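Local coordinates for protein CaaX farnesyltransferase alpha subunit Ram2 (Aspergillus fumigatus, PDB 4L9P) that forms the alpha subunit of a heterodimeric prenyltransferase that probably attaches a farnesyl group to the cysteine of proteins ending in a CAAX motif, at residues D281-F286 with I307-D312; E257-W262 with K337-R342. The protein carries 1 engineered substitution. All coordinates share one frame; numbering follows the deposited sequence.

Contact 1: residues D281-F286 with I307-D312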
loop_
_atom_site.group_PDB
_atom_site.type_symbol
_atom_site.label_atom_id
_atom_site.label_comp_id
_atom_site.label_asym_id
_atom_site.label_seq_id
_atom_site.Cartn_x
_atom_site.Cartn_y
_atom_site.Cartn_z
ATOM N N ASP A 281 -13.108 -6.150 -33.254
ATOM C CA ASP A 281 -13.272 -7.466 -33.838
ATOM C C ASP A 281 -12.457 -8.488 -33.061
ATOM O O ASP A 281 -12.896 -9.621 -32.871
ATOM C CB ASP A 281 -12.799 -7.428 -35.274
ATOM C CG ASP A 281 -13.760 -6.722 -36.177
ATOM O OD1 ASP A 281 -14.962 -6.622 -35.837
ATOM O OD2 ASP A 281 -13.300 -6.288 -37.257
ATOM N N PHE A 282 -11.255 -8.104 -32.624
ATOM C CA PHE A 282 -10.450 -9.008 -31.822
ATOM C C PHE A 282 -11.234 -9.390 -30.542
ATOM O O PHE A 282 -11.296 -10.558 -30.184
ATOM C CB PHE A 282 -9.132 -8.330 -31.435
ATOM C CG PHE A 282 -8.221 -9.182 -30.596
ATOM C CD1 PHE A 282 -7.591 -10.269 -31.160
ATOM C CD2 PHE A 282 -7.955 -8.856 -29.257
ATOM C CE1 PHE A 282 -6.728 -11.051 -30.449
ATOM C CE2 PHE A 282 -7.086 -9.647 -28.503
ATOM C CZ PHE A 282 -6.456 -10.746 -29.120
ATOM N N ALA A 283 -11.813 -8.407 -29.850
ATOM C CA ALA A 283 -12.563 -8.679 -28.623
ATOM C C ALA A 283 -13.759 -9.578 -28.939
ATOM O O ALA A 283 -14.002 -10.529 -28.227
ATOM C CB ALA A 283 -13.040 -7.373 -27.962
ATOM N N ARG A 284 -14.490 -9.290 -30.021
ATOM C CA ARG A 284 -15.631 -10.138 -30.388
ATOM C C ARG A 284 -15.222 -11.586 -30.630
ATOM O O ARG A 284 -16.051 -12.501 -30.469
ATOM C CB ARG A 284 -16.282 -9.625 -31.671
ATOM C CG ARG A 284 -16.903 -8.266 -31.570
ATOM C CD ARG A 284 -17.549 -7.851 -32.916
ATOM N NE ARG A 284 -18.969 -8.175 -32.892
ATOM C CZ ARG A 284 -19.643 -8.921 -33.783
ATOM N NH1 ARG A 284 -19.045 -9.482 -34.840
ATOM N NH2 ARG A 284 -20.948 -9.120 -33.597
ATOM N N SER A 285 -13.986 -11.818 -31.087
ATOM C CA SER A 285 -13.570 -13.198 -31.377
ATOM C C SER A 285 -13.590 -14.121 -30.139
ATOM O O SER A 285 -13.560 -15.345 -30.299
ATOM C CB SER A 285 -12.199 -13.249 -32.075
ATOM O OG SER A 285 -11.119 -12.923 -31.199
ATOM N N PHE A 286 -13.626 -13.547 -28.929
ATOM C CA PHE A 286 -13.634 -14.336 -27.699
ATOM C C PHE A 286 -15.047 -14.502 -27.164
ATOM O O PHE A 286 -15.248 -15.095 -26.101
ATOM C CB PHE A 286 -12.739 -13.696 -26.621
ATOM C CG PHE A 286 -11.320 -13.588 -27.044
ATOM C CD1 PHE A 286 -10.483 -14.680 -26.985
ATOM C CD2 PHE A 286 -10.842 -12.410 -27.604
ATOM C CE1 PHE A 286 -9.117 -14.576 -27.454
ATOM C CE2 PHE A 286 -9.532 -12.295 -28.061
ATOM C CZ PHE A 286 -8.662 -13.379 -27.975
ATOM N N ILE A 307 -15.307 -9.138 -22.879
ATOM C CA ILE A 307 -16.657 -8.603 -22.652
ATOM C C ILE A 307 -16.551 -7.172 -22.120
ATOM O O ILE A 307 -17.307 -6.265 -22.576
ATOM C CB ILE A 307 -17.451 -9.468 -21.630
ATOM C CG1 ILE A 307 -17.567 -10.917 -22.106
ATOM C CG2 ILE A 307 -18.837 -8.882 -21.332
ATOM C CD1 ILE A 307 -18.241 -11.796 -21.079
ATOM N N GLU A 308 -15.623 -6.909 -21.173
ATOM C CA GLU A 308 -15.502 -5.541 -20.655
ATOM C C GLU A 308 -15.019 -4.581 -21.736
ATOM O O GLU A 308 -15.459 -3.423 -21.818
ATOM C CB GLU A 308 -14.509 -5.552 -19.526
ATOM C CG GLU A 308 -14.401 -4.174 -18.861
ATOM C CD GLU A 308 -13.345 -4.233 -17.789
ATOM O OE1 GLU A 308 -12.530 -5.212 -17.830
ATOM O OE2 GLU A 308 -13.301 -3.334 -16.917
ATOM N N TRP A 309 -14.132 -5.073 -22.602
ATOM C CA TRP A 309 -13.656 -4.257 -23.718
ATOM C C TRP A 309 -14.822 -3.853 -24.614
ATOM O O TRP A 309 -14.966 -2.668 -24.990
ATOM C CB TRP A 309 -12.641 -5.060 -24.531
ATOM C CG TRP A 309 -11.838 -4.237 -25.469
ATOM C CD1 TRP A 309 -12.252 -3.677 -26.640
ATOM C CD2 TRP A 309 -10.468 -3.874 -25.302
ATOM N NE1 TRP A 309 -11.201 -2.992 -27.225
ATOM C CE2 TRP A 309 -10.100 -3.089 -26.409
ATOM C CE3 TRP A 309 -9.508 -4.148 -24.302
ATOM C CZ2 TRP A 309 -8.809 -2.575 -26.558
ATOM C CZ3 TRP A 309 -8.216 -3.643 -24.447
ATOM C CH2 TRP A 309 -7.879 -2.868 -25.564
ATOM N N LEU A 310 -15.658 -4.842 -24.953
ATOM C CA LEU A 310 -16.849 -4.553 -25.777
ATOM C C LEU A 310 -17.811 -3.573 -25.084
ATOM O O LEU A 310 -18.381 -2.706 -25.746
ATOM C CB LEU A 310 -17.566 -5.857 -26.168
ATOM C CG LEU A 310 -16.720 -6.672 -27.145
ATOM C CD1 LEU A 310 -17.266 -8.085 -27.350
ATOM C CD2 LEU A 310 -16.444 -5.954 -28.491
ATOM N N ALA A 311 -17.994 -3.689 -23.769
ATOM C CA ALA A 311 -18.900 -2.790 -23.091
ATOM C C ALA A 311 -18.397 -1.376 -23.291
ATOM O O ALA A 311 -19.175 -0.465 -23.519
ATOM C CB ALA A 311 -18.939 -3.117 -21.628
ATOM N N ASP A 312 -17.077 -1.180 -23.139
ATOM C CA ASP A 312 -16.522 0.163 -23.307
ATOM C C ASP A 312 -16.599 0.676 -24.742
ATOM O O ASP A 312 -16.897 1.873 -24.955
ATOM C CB ASP A 312 -15.075 0.242 -22.801
ATOM C CG ASP A 312 -14.982 0.113 -21.296
ATOM O OD1 ASP A 312 -15.980 0.368 -20.573
ATOM O OD2 ASP A 312 -13.890 -0.218 -20.809
#
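The methyl of Ala283 fits against the side chain of Leu310, with Ala283 CB 3.7 Å from Leu310 CD2 and 3.8 Å from Leu310 CG. This is apolar helix-helix packing in the all-helical fold of the prenyltransferase alpha subunit: the short helix 280-284 lies on the longer helix 304-317. Ala283 and Leu310 are also the closest residues by backbone, their CA atoms 6.6 Å apart, a spacing that the small alanine permits. Ala283 CB also meets the pyrrole part of the neighbouring indole obliquely, 4.0 Å from Trp309 CD1. That ring reaches the methyl because its CG is turned anti to the backbone N (chi1 -165°). Trp309 is buried and held by more than this contact: NE1 donates to Leu276 O, and the ring stacks with Trp279, which in turn meets Phe282 edge-to-face. On the exposed flank, Arg284 contributes its aliphatic stem, and it crosses Leu310 at about a right angle. Leu310 CD2 touches Arg284 CG at 3.9 Å, whereas Leu310 CD1 rests beside the backbone, 4.0 Å from Arg284 CA.

Contact 2: residues E257-W262 with K337-R342. With EDO (1,2-ethanediol), chain H.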
loop_
_atom_site.group_PDB
_atom_site.type_symbol
_atom_site.label_atom_id
_atom_site.label_comp_id
_atom_site.label_asym_id
_atom_site.label_seq_id
_atom_site.Cartn_x
_atom_site.Cartn_y
_atom_site.Cartn_z
ATOM N N GLU A 257 -7.898 -15.277 -20.562
ATOM C CA GLU A 257 -8.433 -14.717 -19.310
ATOM C C GLU A 257 -7.357 -13.963 -18.505
ATOM O O GLU A 257 -7.651 -13.442 -17.437
ATOM C CB GLU A 257 -9.071 -15.841 -18.486
ATOM C CG GLU A 257 -9.924 -15.417 -17.276
ATOM C CD GLU A 257 -11.028 -14.434 -17.588
ATOM O OE1 GLU A 257 -11.335 -14.253 -18.772
ATOM O OE2 GLU A 257 -11.625 -13.861 -16.634
ATOM N N ASN A 258 -6.135 -13.851 -19.028
ATOM C CA ASN A 258 -5.056 -13.147 -18.310
ATOM C C ASN A 258 -5.264 -11.635 -18.429
ATOM O O ASN A 258 -5.146 -11.073 -19.521
ATOM C CB ASN A 258 -3.791 -13.553 -19.013
ATOM C CG ASN A 258 -2.547 -12.816 -18.569
ATOM O OD1 ASN A 258 -2.500 -12.159 -17.525
ATOM N ND2 ASN A 258 -1.484 -12.979 -19.380
ATOM N N ARG A 259 -5.541 -10.951 -17.321
ATOM C CA ARG A 259 -5.837 -9.519 -17.373
ATOM C C ARG A 259 -4.674 -8.685 -17.904
ATOM O O ARG A 259 -4.885 -7.681 -18.562
ATOM C CB ARG A 259 -6.224 -9.029 -15.976
ATOM C CG ARG A 259 -6.466 -7.530 -15.868
ATOM C CD ARG A 259 -6.906 -7.231 -14.449
ATOM N NE ARG A 259 -8.085 -8.045 -14.063
ATOM C CZ ARG A 259 -9.350 -7.793 -14.382
ATOM N NH1 ARG A 259 -9.685 -6.672 -15.054
ATOM N NH2 ARG A 259 -10.300 -8.631 -13.944
ATOM N N SER A 260 -3.442 -9.082 -17.566
ATOM C CA SER A 260 -2.292 -8.168 -17.768
ATOM C C SER A 260 -2.128 -7.611 -19.190
ATOM O O SER A 260 -1.986 -6.415 -19.330
ATOM C CB SER A 260 -0.979 -8.827 -17.296
ATOM O OG SER A 260 -1.033 -9.066 -15.881
ATOM N N PRO A 261 -2.148 -8.471 -20.239
ATOM C CA PRO A 261 -1.976 -7.915 -21.600
ATOM C C PRO A 261 -3.176 -7.072 -22.039
ATOM O O PRO A 261 -2.976 -6.182 -22.843
ATOM C CB PRO A 261 -1.866 -9.159 -22.508
ATOM C CG PRO A 261 -2.552 -10.289 -21.710
ATOM C CD PRO A 261 -2.099 -9.955 -20.258
ATOM N N TRP A 262 -4.379 -7.356 -21.540
ATOM C CA TRP A 262 -5.533 -6.512 -21.880
ATOM C C TRP A 262 -5.330 -5.127 -21.280
ATOM O O TRP A 262 -5.598 -4.102 -21.933
ATOM C CB TRP A 262 -6.839 -7.116 -21.358
ATOM C CG TRP A 262 -7.259 -8.367 -22.082
ATOM C CD1 TRP A 262 -7.066 -9.645 -21.663
ATOM C CD2 TRP A 262 -8.041 -8.446 -23.279
ATOM N NE1 TRP A 262 -7.662 -10.543 -22.548
ATOM C CE2 TRP A 262 -8.249 -9.827 -23.557
ATOM C CE3 TRP A 262 -8.575 -7.484 -24.167
ATOM C CZ2 TRP A 262 -9.009 -10.270 -24.676
ATOM C CZ3 TRP A 262 -9.293 -7.934 -25.313
ATOM C CH2 TRP A 262 -9.525 -9.309 -25.522
ATOM N N LYS A 337 -22.652 -13.626 -14.704
ATOM C CA LYS A 337 -21.931 -14.870 -15.013
ATOM C C LYS A 337 -20.422 -14.748 -14.944
ATOM O O LYS A 337 -19.764 -15.548 -14.273
ATOM C CB LYS A 337 -22.261 -15.337 -16.448
ATOM C CG LYS A 337 -23.594 -15.906 -16.660
ATOM C CD LYS A 337 -23.683 -16.689 -18.016
ATOM C CE LYS A 337 -22.748 -17.938 -18.142
ATOM N NZ LYS A 337 -23.251 -18.928 -19.242
ATOM N N TYR A 338 -19.861 -13.754 -15.638
ATOM C CA TYR A 338 -18.418 -13.872 -15.949
ATOM C C TYR A 338 -17.495 -13.108 -14.966
ATOM O O TYR A 338 -16.309 -13.444 -14.919
ATOM C CB TYR A 338 -18.172 -13.435 -17.393
ATOM C CG TYR A 338 -18.830 -14.419 -18.332
ATOM C CD1 TYR A 338 -18.403 -15.744 -18.392
ATOM C CD2 TYR A 338 -19.929 -14.060 -19.075
ATOM C CE1 TYR A 338 -19.028 -16.669 -19.217
ATOM C CE2 TYR A 338 -20.568 -14.970 -19.879
ATOM C CZ TYR A 338 -20.103 -16.272 -19.958
ATOM O OH TYR A 338 -20.762 -17.146 -20.761
ATOM N N ASP A 339 -18.014 -12.143 -14.184
ATOM C CA ASP A 339 -17.236 -11.511 -13.079
ATOM C C ASP A 339 -18.210 -10.969 -12.032
ATOM O O ASP A 339 -18.274 -9.777 -11.764
ATOM C CB ASP A 339 -16.282 -10.418 -13.649
ATOM C CG ASP A 339 -15.109 -10.092 -12.724
ATOM O OD1 ASP A 339 -15.145 -10.474 -11.538
ATOM O OD2 ASP A 339 -14.164 -9.433 -13.219
ATOM N N PRO A 340 -18.993 -11.861 -11.414
ATOM C CA PRO A 340 -20.126 -11.378 -10.605
ATOM C C PRO A 340 -19.733 -10.705 -9.304
ATOM O O PRO A 340 -20.515 -9.925 -8.784
ATOM C CB PRO A 340 -20.930 -12.660 -10.310
ATOM C CG PRO A 340 -20.515 -13.639 -11.432
ATOM C CD PRO A 340 -19.025 -13.327 -11.524
ATOM N N ILE A 341 -18.521 -10.953 -8.770
ATOM C CA ILE A 341 -18.203 -10.257 -7.512
ATOM C C ILE A 341 -18.125 -8.737 -7.717
ATOM O O ILE A 341 -18.191 -7.968 -6.738
ATOM C CB ILE A 341 -16.874 -10.831 -6.898
ATOM C CG1 ILE A 341 -16.793 -10.527 -5.416
ATOM C CG2 ILE A 341 -15.630 -10.222 -7.602
ATOM C CD1 ILE A 341 -17.841 -11.237 -4.577
ATOM N N ARG A 342 -17.926 -8.313 -8.973
ATOM C CA ARG A 342 -17.793 -6.878 -9.244
ATOM C C ARG A 342 -19.140 -6.271 -9.720
ATOM O O ARG A 342 -19.184 -5.186 -10.310
ATOM C CB ARG A 342 -16.728 -6.652 -10.322
ATOM C CG ARG A 342 -15.335 -7.060 -9.727
ATOM C CD ARG A 342 -14.259 -7.120 -10.790
ATOM N NE ARG A 342 -14.010 -5.805 -11.381
ATOM C CZ ARG A 342 -13.406 -5.643 -12.551
ATOM N NH1 ARG A 342 -13.093 -6.730 -13.302
ATOM N NH2 ARG A 342 -13.209 -4.413 -12.992
HETATM C C1 EDO H . -13.042 -13.342 -13.339
HETATM O O1 EDO H . -14.387 -13.783 -13.113
HETATM C C2 EDO H . -12.181 -14.601 -13.439
HETATM O O2 EDO H . -12.508 -15.396 -14.606
HETATM O O HOH W 1 -12.955 -9.395 -15.543
#
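Two helix boundaries face each other here: the N-terminus of helix 259-272, and the turn that leads from helix 323-338 into helix 343-362. At the first, Asn258 is the N-cap, its OD1 accepting from Ser260 N at 3.2 Å from above the amide carbonyl plane. At the second, Asp339 is the first residue to leave helical geometry, and Arg342 stands in the N-cap position of the next helix.

The carboxylate of Asp339 is the polar centre. Arg342 folds back on it in a salt bridge, NH1 to Asp339 OD2 at 2.9 Å, meeting that oxygen from above the carboxylate plane. Arg259 sets off with CG anti to the backbone N (chi1 176°) and bends at chi3; Asp339 OD2 lies near the edge of its guanidinium, yet Arg259 NH2 stops 4.0 Å from that oxygen. A water closes the gap, accepting from Arg259 NH2 and donating to Asp339 OD2 at 2.6 Å. Arg259 NH2 and Arg342 NH1, both donors, approach to 3.4 Å without bonding, the two guanidinium planes 73° apart; the Asp339 carboxylate probably offsets part of the charge. Arg259 was modelled in two conformers, so its part in this is conditional on the one described.

A 1,2-ethanediol, probably from the crystallisation liquor, spans the other side, its O2 donating to Glu257 OE2 and its O1 to Tyr338 O, both at 2.7 Å. Glu257 OE2 also bonds to Ser304 OG.

Arg342 NE bonds to Ser346 OG of the beta subunit Ram1, and Glu257 N to Asp84 OD1 of that subunit, so both segments join the subunit interface. Helix 304-317 packs against both segments: Arg259 touches His305 and Arg342 touches Glu308.

How the contacts relate
Helix 304-317 ties the two contacts together: it supplies the second segment of contact 1, and side chains from both segments of contact 2 pack on it. Their centres are 12 Å apart, and they meet directly, with Trp309 CE3 3.5 Å from Trp262 CE3 and Ile307 CD1 3.5 Å from Tyr338 CD2. Contact 1 is largely buried and purely apolar where its segments touch, exposed only along its arginine. Contact 2 is partly buried and buries about half as much surface, 86 against 166 Å²; there, charged groups, a water and a diol span the gap. This is consistent with place: contact 1 reaches the beta subunit through Glu308 alone, whereas contact 2 joins helix ends with many neighbours on it.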